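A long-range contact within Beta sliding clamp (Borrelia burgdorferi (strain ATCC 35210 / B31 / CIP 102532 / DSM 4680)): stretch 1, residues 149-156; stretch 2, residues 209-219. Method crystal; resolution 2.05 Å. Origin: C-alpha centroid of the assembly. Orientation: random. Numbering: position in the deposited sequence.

Stretch 1 (149-156) YTFGIEIK
Stretch 2 209-219: EVIVEEDVNFI

At the centre lies Phe151, buried, its CA-to-CB bond toward stretch 2 and its chi1 between wells at 139° (chi2 69°). Its ring reaches three apolar side chains: CE1 lies 3.4 Å from Val212 CG1, CE2 lies 4.2 Å from Val216 CG1, and CD2 lies 3.7 Å from Phe218 CE2. The Phe218 atom sits at the edge of the Phe151 ring, near its plane, so the two aromatics do not stack. Val212 and Val216 are both chi1 t and buried, and their methyls meet the ring obliquely; Phe218 (m, chi2 -73°) fills space beside it.

Residues 151-156 form a strand (phi/psi -163/142 at Phe151, -136/160 at Ile153, -139/164 at Ile155). Successive side chains alternate, so Ile153 and Ile155 also point CA-to-CB toward stretch 2, Glu154 away; Gly152 has no side chain. In stretch 2, 210-211 and 218-219 are strand, with loop between (Val212 -125/121, Glu214 -72/171, Val216 -129/114). Residues 210-214 run antiparallel to stretch 1, then the chain turns across it to Val216 and Phe218. Phe151 CA is 6.6 Å from Glu214 CA, and Ile153 CA 8.0 Å from Val210 CA, leaving room for side chains between. The CA-to-CB bonds of Val210 (t) and Val212 point toward stretch 1, that of Ile211 away. Ile153 (p, t) places CG2 3.6 Å from Val210 CG1 and 4.1 Å from Val212 CG2; Ile155 (p, t) places CG2 3.8 Å from Val210 CG2. Branched aliphatic chains suit these places, bringing methyls close to methyls.

At the polar edge, Glu214 (m, p, chi3 -22°) lays its aliphatic part along stretch 1: its CB is 4.2 Å from Phe151 CB and its CG 3.8 Å from Thr150 O. Thr150, chi1 -88° and pointing sideways, sets CG2 4.3 Å from Phe218 CZ, at that ring's edge. The contact, mostly side-chain packing with no hydrogen bond across, buries 382 Å².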

# COMPACT_ATOMS: atom_id res chain seq x y z
N TYR A 149 8.94 -41.42 11.26
CA TYR A 149 9.97 -40.44 10.93
C TYR A 149 11.31 -41.10 10.67
O TYR A 149 11.75 -41.97 11.44
CB TYR A 149 10.07 -39.40 12.04
CG TYR A 149 8.77 -38.64 12.20
CD1 TYR A 149 8.10 -38.17 11.08
CD2 TYR A 149 8.20 -38.43 13.45
CE1 TYR A 149 6.91 -37.49 11.20
CE2 TYR A 149 7.00 -37.74 13.58
CZ TYR A 149 6.36 -37.27 12.44
OH TYR A 149 5.16 -36.59 12.55
N THR A 150 11.96 -40.71 9.58
CA THR A 150 13.25 -41.26 9.21
C THR A 150 14.40 -40.43 9.78
O THR A 150 15.48 -40.97 10.05
CB THR A 150 13.35 -41.38 7.68
OG1 THR A 150 12.81 -42.65 7.28
CG2 THR A 150 14.79 -41.25 7.17
N PHE A 151 14.18 -39.14 10.02
CA PHE A 151 15.25 -38.29 10.52
C PHE A 151 14.64 -37.02 11.10
O PHE A 151 13.62 -36.54 10.59
CB PHE A 151 16.26 -38.03 9.37
CG PHE A 151 16.79 -36.63 9.29
CD1 PHE A 151 17.64 -36.13 10.25
CD2 PHE A 151 16.50 -35.84 8.19
CE1 PHE A 151 18.13 -34.84 10.15
CE2 PHE A 151 17.00 -34.55 8.08
CZ PHE A 151 17.82 -34.05 9.06
N GLY A 152 15.22 -36.55 12.19
CA GLY A 152 14.76 -35.33 12.84
C GLY A 152 15.92 -34.58 13.45
O GLY A 152 16.92 -35.17 13.86
N ILE A 153 15.78 -33.25 13.51
CA ILE A 153 16.75 -32.38 14.17
C ILE A 153 15.99 -31.35 14.99
O ILE A 153 14.81 -31.08 14.76
CB ILE A 153 17.68 -31.63 13.20
CG1 ILE A 153 16.86 -30.92 12.13
CG2 ILE A 153 18.70 -32.58 12.59
CD1 ILE A 153 17.64 -29.88 11.37
N GLU A 154 16.69 -30.77 15.96
CA GLU A 154 16.17 -29.66 16.74
C GLU A 154 17.21 -28.55 16.67
O GLU A 154 18.37 -28.76 17.03
CB GLU A 154 15.88 -30.08 18.20
CG GLU A 154 15.27 -28.99 19.08
CD GLU A 154 14.68 -29.51 20.40
OE1 GLU A 154 14.92 -30.67 20.77
OE2 GLU A 154 13.95 -28.73 21.06
N ILE A 155 16.80 -27.36 16.26
CA ILE A 155 17.73 -26.26 16.04
C ILE A 155 17.12 -24.98 16.58
O ILE A 155 15.92 -24.89 16.85
CB ILE A 155 18.11 -26.07 14.56
CG1 ILE A 155 16.87 -25.75 13.73
CG2 ILE A 155 18.78 -27.31 14.02
CD1 ILE A 155 17.20 -25.45 12.28
N LYS A 156 17.96 -23.98 16.74
CA LYS A 156 17.49 -22.72 17.27
C LYS A 156 16.59 -22.05 16.24
O LYS A 156 16.85 -22.09 15.03
CB LYS A 156 18.67 -21.81 17.64
N GLU A 209 25.70 -26.32 10.71
CA GLU A 209 26.63 -27.04 11.57
C GLU A 209 26.05 -28.34 12.11
O GLU A 209 26.71 -29.02 12.90
CB GLU A 209 27.11 -26.14 12.71
CG GLU A 209 27.94 -24.93 12.24
CD GLU A 209 29.16 -25.31 11.40
OE1 GLU A 209 29.67 -26.45 11.54
OE2 GLU A 209 29.61 -24.46 10.61
N VAL A 210 24.83 -28.71 11.70
CA VAL A 210 24.15 -29.86 12.26
C VAL A 210 24.69 -31.13 11.60
O VAL A 210 24.73 -31.24 10.37
CB VAL A 210 22.63 -29.74 12.08
CG1 VAL A 210 21.92 -30.91 12.74
CG2 VAL A 210 22.12 -28.42 12.64
N ILE A 211 25.13 -32.08 12.42
CA ILE A 211 25.63 -33.36 11.93
C ILE A 211 24.48 -34.36 11.93
O ILE A 211 23.79 -34.52 12.95
CB ILE A 211 26.80 -33.87 12.78
CG1 ILE A 211 28.08 -33.11 12.41
CG2 ILE A 211 26.98 -35.37 12.60
CD1 ILE A 211 28.58 -32.20 13.51
N VAL A 212 24.27 -35.02 10.80
CA VAL A 212 23.18 -35.97 10.62
C VAL A 212 23.79 -37.29 10.17
O VAL A 212 24.48 -37.34 9.13
CB VAL A 212 22.14 -35.46 9.62
CG1 VAL A 212 21.02 -36.46 9.48
CG2 VAL A 212 21.59 -34.10 10.07
N GLU A 213 23.56 -38.35 10.94
CA GLU A 213 24.10 -39.66 10.58
C GLU A 213 23.26 -40.32 9.48
O GLU A 213 23.81 -41.05 8.65
CB GLU A 213 24.19 -40.56 11.82
CG GLU A 213 24.96 -39.93 12.99
CD GLU A 213 26.45 -39.72 12.71
OE1 GLU A 213 26.98 -40.32 11.75
OE2 GLU A 213 27.10 -38.96 13.47
N GLU A 214 21.96 -40.08 9.47
CA GLU A 214 21.08 -40.72 8.51
C GLU A 214 21.31 -40.15 7.11
O GLU A 214 22.03 -39.17 6.91
CB GLU A 214 19.62 -40.57 8.93
CG GLU A 214 19.31 -41.09 10.34
CD GLU A 214 19.64 -40.09 11.44
OE1 GLU A 214 20.47 -39.18 11.23
OE2 GLU A 214 19.07 -40.22 12.55
N ASP A 215 20.70 -40.80 6.12
CA ASP A 215 20.69 -40.28 4.76
C ASP A 215 19.68 -39.14 4.67
O ASP A 215 18.62 -39.18 5.29
CB ASP A 215 20.33 -41.38 3.75
CG ASP A 215 21.27 -42.58 3.84
OD1 ASP A 215 22.47 -42.41 4.15
OD2 ASP A 215 20.79 -43.71 3.59
N VAL A 216 20.05 -38.12 3.91
CA VAL A 216 19.25 -36.90 3.77
C VAL A 216 19.09 -36.66 2.28
O VAL A 216 20.08 -36.38 1.59
CB VAL A 216 19.92 -35.70 4.46
CG1 VAL A 216 19.04 -34.44 4.39
CG2 VAL A 216 20.31 -36.06 5.88
N ASN A 217 17.86 -36.75 1.79
CA ASN A 217 17.59 -36.53 0.38
C ASN A 217 16.12 -36.19 0.22
O ASN A 217 15.32 -37.04 -0.17
CB ASN A 217 17.99 -37.78 -0.45
CG ASN A 217 17.67 -37.62 -1.93
OD1 ASN A 217 17.71 -36.51 -2.48
ND2 ASN A 217 17.35 -38.73 -2.59
N PHE A 218 15.75 -34.93 0.53
CA PHE A 218 14.36 -34.53 0.62
C PHE A 218 14.16 -33.19 -0.07
O PHE A 218 15.00 -32.29 0.04
CB PHE A 218 13.89 -34.41 2.08
CG PHE A 218 14.25 -35.60 2.93
CD1 PHE A 218 13.58 -36.80 2.77
CD2 PHE A 218 15.24 -35.52 3.90
CE1 PHE A 218 13.91 -37.92 3.56
CE2 PHE A 218 15.58 -36.62 4.68
CZ PHE A 218 14.91 -37.83 4.51
N ILE A 219 13.03 -33.06 -0.76
CA ILE A 219 12.65 -31.84 -1.47
C ILE A 219 11.34 -31.36 -0.88
O ILE A 219 10.31 -32.06 -0.97
CB ILE A 219 12.50 -32.08 -2.98
CG1 ILE A 219 13.78 -32.69 -3.57
CG2 ILE A 219 12.14 -30.77 -3.70
CD1 ILE A 219 13.56 -33.31 -4.89